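Local coordinates for spore germination protein GerM (Bacillus subtilis subsp. subtilis str. 168, PDB 6GZB), which is of unknown molecular function but affects both sporulation and germination, and is built around two tandem GerMN domains, at residues A[124-127]-A[128-131]; A[140-143]-A[144-148]; A[226-229]-A[230-233]; A[234-237]-A[238-241]; A[318-321]-A[322-326]. All coordinates share one frame; numbering follows the deposited sequence.

Contact 1. Residues A[124-127]-A[128-131]; sequences FSNE and FKNY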
loop_
_atom_site.group_PDB
_atom_site.type_symbol
_atom_site.label_atom_id
_atom_site.label_comp_id
_atom_site.label_asym_id
_atom_site.label_seq_id
_atom_site.Cartn_x
_atom_site.Cartn_y
_atom_site.Cartn_z
ATOM N N PHE A 124 0.934 23.174 -0.780
ATOM C CA PHE A 124 1.198 23.111 -2.217
ATOM C C PHE A 124 0.987 24.477 -2.864
ATOM O O PHE A 124 0.195 25.293 -2.390
ATOM C CB PHE A 124 0.264 22.088 -2.884
ATOM C CG PHE A 124 0.522 20.667 -2.468
ATOM C CD1 PHE A 124 1.481 19.906 -3.114
ATOM C CD2 PHE A 124 -0.237 20.069 -1.473
ATOM C CE1 PHE A 124 1.709 18.592 -2.748
ATOM C CE2 PHE A 124 -0.011 18.749 -1.098
ATOM C CZ PHE A 124 0.958 18.009 -1.743
ATOM N N SER A 125 1.644 24.693 -3.994
ATOM C CA SER A 125 1.353 25.837 -4.835
ATOM C C SER A 125 0.020 25.644 -5.561
ATOM O O SER A 125 -0.578 24.568 -5.505
ATOM C CB SER A 125 2.482 26.046 -5.839
ATOM O OG SER A 125 2.461 25.063 -6.857
ATOM N N ASN A 126 -0.422 26.680 -6.270
ATOM C CA ASN A 126 -1.763 26.701 -6.839
ATOM C C ASN A 126 -1.934 25.736 -8.005
ATOM O O ASN A 126 -3.064 25.356 -8.336
ATOM C CB ASN A 126 -2.143 28.113 -7.282
ATOM C CG ASN A 126 -3.635 28.260 -7.522
ATOM O OD1 ASN A 126 -4.084 28.403 -8.661
ATOM N ND2 ASN A 126 -4.416 28.155 -6.455
ATOM N N GLU A 127 -0.827 25.349 -8.633
ATOM C CA GLU A 127 -0.871 24.354 -9.721
ATOM C C GLU A 127 -1.448 23.015 -9.257
ATOM O O GLU A 127 -1.900 22.205 -10.078
ATOM C CB GLU A 127 0.527 24.125 -10.290
ATOM C CG GLU A 127 1.029 25.262 -11.158
ATOM C CD GLU A 127 1.668 26.378 -10.359
ATOM O OE1 GLU A 127 1.729 26.273 -9.111
ATOM O OE2 GLU A 127 2.134 27.350 -10.990
ATOM N N PHE A 128 -1.408 22.778 -7.944
ATOM C CA PHE A 128 -2.000 21.584 -7.342
ATOM C C PHE A 128 -3.438 21.358 -7.815
ATOM O O PHE A 128 -3.921 20.224 -7.835
ATOM C CB PHE A 128 -1.962 21.702 -5.815
ATOM C CG PHE A 128 -2.502 20.497 -5.091
ATOM C CD1 PHE A 128 -1.685 19.415 -4.817
ATOM C CD2 PHE A 128 -3.816 20.473 -4.629
ATOM C CE1 PHE A 128 -2.166 18.321 -4.117
ATOM C CE2 PHE A 128 -4.300 19.389 -3.913
ATOM C CZ PHE A 128 -3.481 18.306 -3.670
ATOM N N LYS A 129 -4.108 22.437 -8.217
ATOM C CA LYS A 129 -5.508 22.362 -8.612
ATOM C C LYS A 129 -5.697 21.807 -10.013
ATOM O O LYS A 129 -6.815 21.449 -10.383
ATOM C CB LYS A 129 -6.162 23.737 -8.526
ATOM C CG LYS A 129 -6.210 24.309 -7.124
ATOM C CD LYS A 129 -7.034 25.589 -7.081
ATOM C CE LYS A 129 -7.034 26.186 -5.685
ATOM N NZ LYS A 129 -7.279 27.654 -5.686
ATOM N N ASN A 130 -4.613 21.710 -10.781
ATOM C CA ASN A 130 -4.719 21.441 -12.217
ATOM C C ASN A 130 -4.738 19.953 -12.548
ATOM O O ASN A 130 -4.007 19.506 -13.425
ATOM C CB ASN A 130 -3.561 22.089 -12.970
ATOM C CG ASN A 130 -3.563 23.597 -12.864
ATOM O OD1 ASN A 130 -4.606 24.218 -12.662
ATOM N ND2 ASN A 130 -2.382 24.193 -12.971
ATOM N N TYR A 131 -5.601 19.199 -11.881
ATOM C CA TYR A 131 -5.744 17.775 -12.143
ATOM C C TYR A 131 -7.137 17.480 -12.692
ATOM O O TYR A 131 -8.046 18.288 -12.548
ATOM C CB TYR A 131 -5.494 16.981 -10.859
ATOM C CG TYR A 131 -6.447 17.309 -9.727
ATOM C CD1 TYR A 131 -7.679 16.692 -9.635
ATOM C CD2 TYR A 131 -6.099 18.219 -8.744
ATOM C CE1 TYR A 131 -8.539 16.962 -8.588
ATOM C CE2 TYR A 131 -6.951 18.498 -7.694
ATOM C CZ TYR A 131 -8.189 17.895 -7.644
ATOM O OH TYR A 131 -9.068 18.171 -6.614
#
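Three backbone bonds in a row, from the amides of Phe128, Lys129 and Asn130 to the carbonyls of Ser125, Asn126 and Glu127, each span three residues and so define a 3-10 turn; the tightest is Asn130 N to Glu127 O at 2.8 Å. On one side of this turn the rings of Phe124 and Phe128 form an offset stack. Their centroids are 4.4 Å apart and the planes differ by 26°. Phe128 CD1 lies over one face of the Phe124 ring toward its rim, 3.5 Å from Phe124 CG. The first torsions bring the rings together: Phe124 keeps CG beside its own N (chi1 -67°), while Phe128 swings CG away from its N (chi1 -178°). Beyond the pair, Phe128 packs on Ile139 of helix 136-147. A polar clasp forms within residues 125-127. Glu127 bends at chi2, and Ser125 OG donates to Glu127 OE1 (2.7 Å), meeting the carboxylate oxygen almost end-on, while the same hydroxyl accepts from Thr109 N. Asn130 runs alongside Glu127, with ND2 4.0 Å from Glu127 CB. An inverse gamma turn centred on Asn130, closed by a weak Tyr131 N to Lys129 O bond, follows the 3-10 turn. The whole turn lies in the strand-to-helix connection of a beta-alpha-beta unit, between strand 119-124 and helix 136-147, and both phenylalanines are buried.

Contact 2. Residues A[140-143]-A[144-148]; sequences VQSV and TWTLT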
loop_
_atom_site.group_PDB
_atom_site.type_symbol
_atom_site.label_atom_id
_atom_site.label_comp_id
_atom_site.label_asym_id
_atom_site.label_seq_id
_atom_site.Cartn_x
_atom_site.Cartn_y
_atom_site.Cartn_z
ATOM N N VAL A 140 -5.012 12.317 -3.313
ATOM C CA VAL A 140 -5.037 12.335 -1.846
ATOM C C VAL A 140 -4.336 11.103 -1.273
ATOM O O VAL A 140 -3.543 11.201 -0.342
ATOM C CB VAL A 140 -6.478 12.373 -1.294
ATOM C CG1 VAL A 140 -6.461 12.377 0.232
ATOM C CG2 VAL A 140 -7.217 13.600 -1.807
ATOM N N GLN A 141 -4.632 9.940 -1.838
ATOM C CA GLN A 141 -4.053 8.691 -1.358
ATOM C C GLN A 141 -2.556 8.625 -1.629
ATOM O O GLN A 141 -1.791 8.179 -0.768
ATOM C CB GLN A 141 -4.759 7.500 -1.998
ATOM C CG GLN A 141 -6.181 7.308 -1.502
ATOM C CD GLN A 141 -7.011 6.410 -2.390
ATOM O OE1 GLN A 141 -6.518 5.864 -3.383
ATOM N NE2 GLN A 141 -8.284 6.241 -2.031
ATOM N N SER A 142 -2.145 9.085 -2.812
ATOM C CA SER A 142 -0.730 9.115 -3.179
ATOM C C SER A 142 0.096 9.954 -2.204
ATOM O O SER A 142 1.114 9.511 -1.674
ATOM C CB SER A 142 -0.562 9.669 -4.593
ATOM O OG SER A 142 0.809 9.853 -4.912
ATOM N N VAL A 143 -0.348 11.178 -1.974
ATOM C CA VAL A 143 0.331 12.073 -1.058
ATOM C C VAL A 143 0.362 11.477 0.349
ATOM O O VAL A 143 1.400 11.457 1.003
ATOM C CB VAL A 143 -0.359 13.453 -1.031
ATOM C CG1 VAL A 143 0.177 14.296 0.107
ATOM C CG2 VAL A 143 -0.163 14.164 -2.357
ATOM N N THR A 144 -0.765 10.928 0.776
ATOM C CA THR A 144 -0.878 10.378 2.116
ATOM C C THR A 144 0.071 9.204 2.310
ATOM O O THR A 144 0.771 9.119 3.316
ATOM C CB THR A 144 -2.319 9.938 2.430
ATOM O OG1 THR A 144 -3.194 11.072 2.346
ATOM C CG2 THR A 144 -2.401 9.359 3.836
ATOM N N TRP A 145 0.086 8.287 1.349
ATOM C CA TRP A 145 0.871 7.075 1.503
ATOM C C TRP A 145 2.351 7.357 1.287
ATOM O O TRP A 145 3.207 6.754 1.946
ATOM C CB TRP A 145 0.383 5.972 0.564
ATOM C CG TRP A 145 -0.833 5.271 1.071
ATOM C CD1 TRP A 145 -2.063 5.818 1.267
ATOM C CD2 TRP A 145 -0.933 3.906 1.472
ATOM N NE1 TRP A 145 -2.912 4.892 1.800
ATOM C CE2 TRP A 145 -2.255 3.701 1.922
ATOM C CE3 TRP A 145 -0.040 2.832 1.494
ATOM C CZ2 TRP A 145 -2.702 2.471 2.410
ATOM C CZ3 TRP A 145 -0.487 1.601 1.978
ATOM C CH2 TRP A 145 -1.799 1.436 2.438
ATOM N N THR A 146 2.654 8.324 0.429
ATOM C CA THR A 146 4.044 8.721 0.224
ATOM C C THR A 146 4.648 9.374 1.482
ATOM O O THR A 146 5.758 9.026 1.904
ATOM C CB THR A 146 4.205 9.644 -0.993
ATOM O OG1 THR A 146 3.755 8.967 -2.172
ATOM C CG2 THR A 146 5.664 10.033 -1.176
ATOM N N LEU A 147 3.891 10.262 2.119
ATOM C CA LEU A 147 4.365 10.941 3.322
ATOM C C LEU A 147 4.493 9.982 4.499
ATOM O O LEU A 147 5.446 10.062 5.269
ATOM C CB LEU A 147 3.438 12.102 3.697
ATOM C CG LEU A 147 3.593 13.351 2.833
ATOM C CD1 LEU A 147 2.574 14.415 3.222
ATOM C CD2 LEU A 147 5.007 13.887 2.955
ATOM N N THR A 148 3.549 9.060 4.630
ATOM C CA THR A 148 3.493 8.201 5.809
ATOM C C THR A 148 4.439 7.021 5.743
ATOM O O THR A 148 4.479 6.204 6.665
ATOM C CB THR A 148 2.061 7.690 6.088
ATOM O OG1 THR A 148 1.493 7.129 4.903
ATOM C CG2 THR A 148 1.183 8.843 6.572
#
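Val140 with Thr144, Ser142 with Thr146 and Val143 with Leu147 are neighbours one turn apart on the second half of helix 136-147, whose residues here are mostly buried; the helix connects strands 119-124 and 155-160 and packs on them. Each of the four carbonyls from Val140 to Val143 accepts the amide four residues on, and two of them are gripped twice. Val140 O takes Thr144 N at 3.0 Å and Thr144 OG1 at 2.7 Å, the two donors coming from opposite faces of the carbonyl plane. A chi1 of -61° places Thr144 OG1 beside its own backbone N, which directs the hydroxyl back along the helix. Thr146 repeats the pattern on Ser142 O, its OG1 at 2.7 Å, and this OG1 also accepts from Tyr57 N while Ser142 OG bonds to Tyr57 O. Thr148 makes a third such pair: its OG1 donates to Thr144 O (2.6 Å) and accepts from Arg181 NE. The Trp145 indole sits with its edge to the Gln141 carbonyl, CD1 being 3.1 Å from Gln141 O, and its ring also meets Tyr57. On the side facing the sheet, Val143 and Leu147 lie side by side, with Val143 CG1 3.9 Å from Leu147 CD1. Val143 rests on Phe124 and Leu158, and Leu147 on Ala122 and Val156, so this apolar pair bridges strands 119-124 and 155-160. Parallel neighbouring strands joined through a helix packed on them are the beta-alpha-beta crossover.

Contact 3. Residues A[226-229]-A[230-233]; sequences EKDD and ITAA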
loop_
_atom_site.group_PDB
_atom_site.type_symbol
_atom_site.label_atom_id
_atom_site.label_comp_id
_atom_site.label_asym_id
_atom_site.label_seq_id
_atom_site.Cartn_x
_atom_site.Cartn_y
_atom_site.Cartn_z
ATOM N N GLU A 226 -16.984 -10.335 11.567
ATOM C CA GLU A 226 -15.587 -10.783 11.693
ATOM C C GLU A 226 -14.779 -9.848 12.586
ATOM O O GLU A 226 -14.495 -8.700 12.225
ATOM C CB GLU A 226 -14.902 -10.888 10.322
ATOM C CG GLU A 226 -14.719 -12.311 9.828
ATOM C CD GLU A 226 -13.616 -13.086 10.548
ATOM O OE1 GLU A 226 -13.230 -14.138 10.007
ATOM O OE2 GLU A 226 -13.130 -12.667 11.632
ATOM N N LYS A 227 -14.363 -10.373 13.732
ATOM C CA LYS A 227 -13.575 -9.616 14.693
ATOM C C LYS A 227 -12.076 -9.915 14.572
ATOM O O LYS A 227 -11.251 -9.241 15.180
ATOM C CB LYS A 227 -14.051 -9.934 16.114
ATOM C CG LYS A 227 -15.148 -9.014 16.637
ATOM C CD LYS A 227 -16.326 -8.924 15.684
ATOM C CE LYS A 227 -17.543 -8.324 16.367
ATOM N NZ LYS A 227 -17.894 -6.974 15.858
ATOM N N ASP A 228 -11.728 -10.897 13.752
ATOM C CA ASP A 228 -10.327 -11.261 13.536
ATOM C C ASP A 228 -9.902 -10.834 12.127
ATOM O O ASP A 228 -10.235 -11.494 11.141
ATOM C CB ASP A 228 -10.171 -12.777 13.715
ATOM C CG ASP A 228 -8.791 -13.282 13.346
ATOM O OD1 ASP A 228 -7.857 -12.467 13.210
ATOM O OD2 ASP A 228 -8.637 -14.512 13.220
ATOM N N ASP A 229 -9.199 -9.709 12.035
ATOM C CA ASP A 229 -8.843 -9.142 10.729
ATOM C C ASP A 229 -7.657 -9.856 10.076
ATOM O O ASP A 229 -7.403 -9.699 8.875
ATOM C CB ASP A 229 -8.558 -7.647 10.848
ATOM C CG ASP A 229 -9.834 -6.818 10.975
ATOM O OD1 ASP A 229 -10.894 -7.270 10.486
ATOM O OD2 ASP A 229 -9.788 -5.743 11.613
ATOM N N ILE A 230 -6.927 -10.634 10.868
ATOM C CA ILE A 230 -5.868 -11.475 10.331
ATOM C C ILE A 230 -6.479 -12.592 9.485
ATOM O O ILE A 230 -6.155 -12.756 8.310
ATOM C CB ILE A 230 -5.002 -12.065 11.456
ATOM C CG1 ILE A 230 -4.144 -10.967 12.094
ATOM C CG2 ILE A 230 -4.114 -13.168 10.909
ATOM C CD1 ILE A 230 -3.537 -11.369 13.413
ATOM N N THR A 231 -7.467 -13.266 10.049
ATOM C CA THR A 231 -8.209 -14.287 9.322
ATOM C C THR A 231 -8.985 -13.706 8.141
ATOM O O THR A 231 -9.032 -14.299 7.063
ATOM C CB THR A 231 -9.173 -15.028 10.268
ATOM O OG1 THR A 231 -8.417 -15.704 11.278
ATOM C CG2 THR A 231 -10.007 -16.045 9.510
ATOM N N ALA A 232 -9.622 -12.560 8.351
ATOM C CA ALA A 232 -10.344 -11.885 7.274
ATOM C C ALA A 232 -9.417 -11.604 6.089
ATOM O O ALA A 232 -9.778 -11.849 4.935
ATOM C CB ALA A 232 -10.954 -10.587 7.783
ATOM N N ALA A 233 -8.243 -11.048 6.380
ATOM C CA ALA A 233 -7.236 -10.755 5.353
ATOM C C ALA A 233 -6.852 -12.000 4.560
ATOM O O ALA A 233 -6.838 -11.989 3.328
ATOM C CB ALA A 233 -6.002 -10.138 5.991
#
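Asp228 turns its CG away from the backbone N (chi1 173°), which brings its carboxylate within reach of the amides of Ile230 and Thr231, at the first turn of the helix. This is an N-cap, Asp228 standing immediately before helix 229-239. Its OD1 accepts two weak bonds, from Ile230 N at 3.1 Å and from Thr231 N at 3.3 Å; the second is nearly straight, at 169°. The positive end of the helix would be expected to steady this negative charge. Glu226 serves as a second shell: bent at chi2 (-74°), it folds back so that OE2 receives Asp228 N at 3.1 Å, nearly along the C-O axis, while OE1 lies 3.8 Å from Thr231 CG2. With an alanine at Glu226, the Asp228 amide would probably lose its acceptor and the chain leading into the cap would be freer to move. Asp229 packs on His199 and Leu201 of strand 198-208, and Ile230 on Val268 and Leu270 of strand 267-272, so the helix start touches both strands. Asp229 O accepts from Ala233 N and also from Gln302 NE2. The first helical turn closes where Ala232 N donates to Asp228 O, 3.0 Å away.

Contact 4. Residues A[234-237]-A[238-241]; sequences INEL and AKGP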
loop_
_atom_site.group_PDB
_atom_site.type_symbol
_atom_site.label_atom_id
_atom_site.label_comp_id
_atom_site.label_asym_id
_atom_site.label_seq_id
_atom_site.Cartn_x
_atom_site.Cartn_y
_atom_site.Cartn_z
ATOM N N ILE A 234 -6.578 -13.085 5.269
ATOM C CA ILE A 234 -6.233 -14.345 4.621
ATOM C C ILE A 234 -7.371 -14.858 3.744
ATOM O O ILE A 234 -7.140 -15.277 2.608
ATOM C CB ILE A 234 -5.853 -15.424 5.655
ATOM C CG1 ILE A 234 -4.588 -15.014 6.412
ATOM C CG2 ILE A 234 -5.636 -16.759 4.971
ATOM C CD1 ILE A 234 -3.446 -14.608 5.506
ATOM N N ASN A 235 -8.601 -14.802 4.250
ATOM C CA ASN A 235 -9.758 -15.234 3.457
ATOM C C ASN A 235 -9.913 -14.388 2.195
ATOM O O ASN A 235 -10.226 -14.916 1.124
ATOM C CB ASN A 235 -11.056 -15.182 4.283
ATOM C CG ASN A 235 -11.095 -16.223 5.389
ATOM O OD1 ASN A 235 -10.327 -17.181 5.379
ATOM N ND2 ASN A 235 -11.923 -15.987 6.396
ATOM N N GLU A 236 -9.671 -13.081 2.303
ATOM C CA GLU A 236 -9.767 -12.207 1.125
ATOM C C GLU A 236 -8.661 -12.504 0.111
ATOM O O GLU A 236 -8.862 -12.384 -1.106
ATOM C CB GLU A 236 -9.703 -10.724 1.528
ATOM C CG GLU A 236 -10.920 -10.216 2.287
ATOM C CD GLU A 236 -12.219 -10.411 1.517
ATOM O OE1 GLU A 236 -12.197 -10.301 0.283
ATOM O OE2 GLU A 236 -13.243 -10.738 2.142
ATOM N N LEU A 237 -7.478 -12.841 0.607
ATOM C CA LEU A 237 -6.367 -13.197 -0.283
ATOM C C LEU A 237 -6.682 -14.463 -1.064
ATOM O O LEU A 237 -6.430 -14.537 -2.266
ATOM C CB LEU A 237 -5.079 -13.374 0.508
ATOM C CG LEU A 237 -4.403 -12.062 0.934
ATOM C CD1 LEU A 237 -3.254 -12.322 1.891
ATOM C CD2 LEU A 237 -3.902 -11.306 -0.281
ATOM N N ALA A 238 -7.303 -15.429 -0.388
ATOM C CA ALA A 238 -7.708 -16.684 -1.016
ATOM C C ALA A 238 -8.831 -16.481 -2.025
ATOM O O ALA A 238 -8.866 -17.155 -3.051
ATOM C CB ALA A 238 -8.141 -17.682 0.046
ATOM N N LYS A 239 -9.760 -15.573 -1.729
ATOM C CA LYS A 239 -10.858 -15.283 -2.661
ATOM C C LYS A 239 -10.350 -14.623 -3.928
ATOM O O LYS A 239 -10.935 -14.787 -4.989
ATOM C CB LYS A 239 -11.894 -14.357 -2.029
ATOM C CG LYS A 239 -12.758 -14.993 -0.961
ATOM C CD LYS A 239 -13.926 -14.083 -0.629
ATOM C CE LYS A 239 -14.090 -13.908 0.866
ATOM N NZ LYS A 239 -15.067 -12.827 1.174
ATOM N N GLY A 240 -9.331 -13.782 -3.790
ATOM C CA GLY A 240 -8.741 -13.105 -4.932
ATOM C C GLY A 240 -9.424 -11.793 -5.236
ATOM O O GLY A 240 -10.405 -11.429 -4.592
ATOM N N PRO A 241 -8.896 -11.055 -6.219
ATOM C CA PRO A 241 -9.422 -9.737 -6.523
ATOM C C PRO A 241 -10.709 -9.804 -7.350
ATOM O O PRO A 241 -11.112 -10.876 -7.783
ATOM C CB PRO A 241 -8.298 -9.090 -7.323
ATOM C CG PRO A 241 -7.595 -10.229 -7.970
ATOM C CD PRO A 241 -7.691 -11.370 -7.000
#
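Ile234 and Ala238 mark the tight side of the last turns of helix 229-239, where Ala238 N donates to Ile234 O at 3.0 Å. The Ala238 methyl nestles against the preceding turn, its CB 3.6 Å from Asn235 O. Leu237 is wedged among Val203, Phe251, Ser294 and Thr298, while Ile234 packs on Leu270 and Phe272, so this side joins the helix to strands 198-208 and 267-272 and helix 289-299. The looser, solvent part is the long side chain of exposed Lys239. It runs past the Asn235 carbonyl, with CG 3.3 Å from Asn235 O, and a bend at chi3 (-132°) carries NZ to Glu236, the two side chains crossing at a slant. NZ forms a salt bridge with Glu236 OE2, donating at 2.9 Å on the syn side, 33° out of the carboxylate plane. The helix ends at Gly240, whose N still bonds to Glu236 O at 3.1 Å; its backbone angles (phi 89°) would jam a CB against the preceding carbonyl O, and a CB would also clash with Pro241 CD. The other oxygen of Glu236, OE1, makes a salt bridge with Lys220 NZ. A buried carboxylate with one lysine at each oxygen is likely to remain ionised, and its pairing links the helix end to strand 213-223.

Contact 5. Residues A[318-321]-A[322-326]; sequences LVNE and KGEKL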
loop_
_atom_site.group_PDB
_atom_site.type_symbol
_atom_site.label_atom_id
_atom_site.label_comp_id
_atom_site.label_asym_id
_atom_site.label_seq_id
_atom_site.Cartn_x
_atom_site.Cartn_y
_atom_site.Cartn_z
ATOM N N LEU A 318 7.250 -25.266 5.614
ATOM C CA LEU A 318 7.178 -24.585 4.317
ATOM C C LEU A 318 8.567 -24.130 3.893
ATOM O O LEU A 318 9.374 -23.712 4.728
ATOM C CB LEU A 318 6.208 -23.404 4.352
ATOM C CG LEU A 318 4.747 -23.793 4.594
ATOM C CD1 LEU A 318 3.959 -22.601 5.101
ATOM C CD2 LEU A 318 4.120 -24.374 3.345
ATOM N N VAL A 319 8.856 -24.258 2.602
ATOM C CA VAL A 319 10.068 -23.686 2.043
ATOM C C VAL A 319 9.707 -22.651 0.992
ATOM O O VAL A 319 8.637 -22.697 0.409
ATOM C CB VAL A 319 10.987 -24.764 1.428
ATOM C CG1 VAL A 319 11.224 -25.889 2.427
ATOM C CG2 VAL A 319 10.382 -25.323 0.156
ATOM N N ASN A 320 10.603 -21.703 0.765
ATOM C CA ASN A 320 10.382 -20.699 -0.266
ATOM C C ASN A 320 10.885 -21.225 -1.608
ATOM O O ASN A 320 11.157 -22.416 -1.752
ATOM C CB ASN A 320 11.081 -19.388 0.107
ATOM C CG ASN A 320 12.593 -19.520 0.148
ATOM O OD1 ASN A 320 13.161 -20.514 -0.306
ATOM N ND2 ASN A 320 13.249 -18.528 0.724
ATOM N N GLU A 321 10.984 -20.344 -2.599
ATOM C CA GLU A 321 11.282 -20.776 -3.964
ATOM C C GLU A 321 12.749 -21.171 -4.115
ATOM O O GLU A 321 13.100 -21.910 -5.024
ATOM C CB GLU A 321 10.911 -19.679 -4.966
ATOM C CG GLU A 321 9.460 -19.221 -4.855
ATOM C CD GLU A 321 8.964 -18.519 -6.101
ATOM O OE1 GLU A 321 9.772 -17.832 -6.759
ATOM O OE2 GLU A 321 7.760 -18.634 -6.408
ATOM N N LYS A 322 13.591 -20.706 -3.197
ATOM C CA LYS A 322 15.000 -21.083 -3.173
ATOM C C LYS A 322 15.235 -22.367 -2.370
ATOM O O LYS A 322 16.377 -22.766 -2.168
ATOM C CB LYS A 322 15.831 -19.956 -2.559
ATOM C CG LYS A 322 15.935 -18.700 -3.411
ATOM C CD LYS A 322 15.831 -17.436 -2.562
ATOM C CE LYS A 322 16.704 -16.310 -3.096
ATOM N NZ LYS A 322 18.033 -16.272 -2.420
ATOM N N GLY A 323 14.158 -22.981 -1.881
ATOM C CA GLY A 323 14.253 -24.226 -1.118
ATOM C C GLY A 323 14.632 -24.018 0.341
ATOM O O GLY A 323 14.953 -24.964 1.041
ATOM N N GLU A 324 14.603 -22.771 0.793
ATOM C CA GLU A 324 14.976 -22.430 2.156
ATOM C C GLU A 324 13.798 -22.629 3.109
ATOM O O GLU A 324 12.694 -22.173 2.835
ATOM C CB GLU A 324 15.459 -20.980 2.208
ATOM C CG GLU A 324 16.525 -20.672 1.167
ATOM C CD GLU A 324 16.923 -19.211 1.134
ATOM O OE1 GLU A 324 18.028 -18.910 0.632
ATOM O OE2 GLU A 324 16.136 -18.367 1.616
ATOM N N LYS A 325 14.058 -23.255 4.255
ATOM C CA LYS A 325 13.014 -23.524 5.238
ATOM C C LYS A 325 12.581 -22.228 5.907
ATOM O O LYS A 325 13.403 -21.484 6.423
ATOM C CB LYS A 325 13.492 -24.509 6.313
ATOM C CG LYS A 325 13.741 -25.916 5.816
ATOM C CD LYS A 325 13.854 -26.903 6.969
ATOM C CE LYS A 325 14.417 -28.233 6.487
ATOM N NZ LYS A 325 14.439 -29.263 7.561
ATOM N N LEU A 326 11.276 -22.006 5.949
ATOM C CA LEU A 326 10.714 -20.817 6.561
ATOM C C LEU A 326 10.301 -21.122 7.993
ATOM O O LEU A 326 9.117 -21.319 8.277
ATOM C CB LEU A 326 9.496 -20.359 5.765
ATOM C CG LEU A 326 9.790 -19.975 4.322
ATOM C CD1 LEU A 326 8.495 -19.827 3.543
ATOM C CD2 LEU A 326 10.584 -18.682 4.303
HETATM O O HOH W 1 7.271 -23.005 7.556
#
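Asn320 and Glu324 clasp each other across a type I turn with a G1 beta bulge, at the tip of a hairpin-like loop between strands 307-312 and 330-331. Asn320 OD1 accepts Glu324 N at 2.9 Å, and more weakly Lys322 N, also at 2.9 Å, the latter an Asx turn. The opposite end of the amide donates, ND2 reaching Glu324 OE2 at 3.0 Å; the carboxylate oxygen lies in the amide plane, but the donor stands 42° above the carboxylate plane. The side chain can do this because chi1 of 65° holds CG between the backbone N and the carbonyl carbon, over the turn. The next layer is backbone: Gly323 N bonds to Asn320 O at 3.1 Å and Asn320 N to Glu324 O at 3.0 Å, with Gly323 at positive phi (81°) in the bulge. Replacing Asn320 by an alanine would probably leave Glu324 N and the Glu324 carboxylate without their partner and the turn less firmly held. Farther out, Val319 and Lys325 form a single beta bridge, and Leu326 N meets Leu318 O at 2.8 Å. Leu318 packs on Val310 and Val312, and Leu326 on Ile287 and Leu292, so both arms meet the domain; Val319 also bonds through its backbone to Lys285 and Ile287. A water bridges the arms, accepting from Leu318 N at 3.0 Å and donating to Leu326 O at 2.6 Å.

From the N terminus, contact 1 closes the 3-10 turn after strand 119-124, and contact 2 follows on helix 136-147; they meet where Phe124 CZ packs on Val143 CG2 (4.1 Å), tying turn and helix together within one beta-alpha-beta unit. Beyond the chain's centre, contact 3 caps helix 229-239 and contact 4 finishes it; sharing that helix, they touch at Glu226 OE1 and Asn235 ND2 (4.3 Å). Contact 5 closes the turn of a later loop, its centre about 22 Å from that of contact 4, with no touch between them. The contacts follow one another along the chain, none nested or crossed. Contacts 1 and 2 lie in the first of the tandem GerMN domains, contacts 3 and 4 in the second.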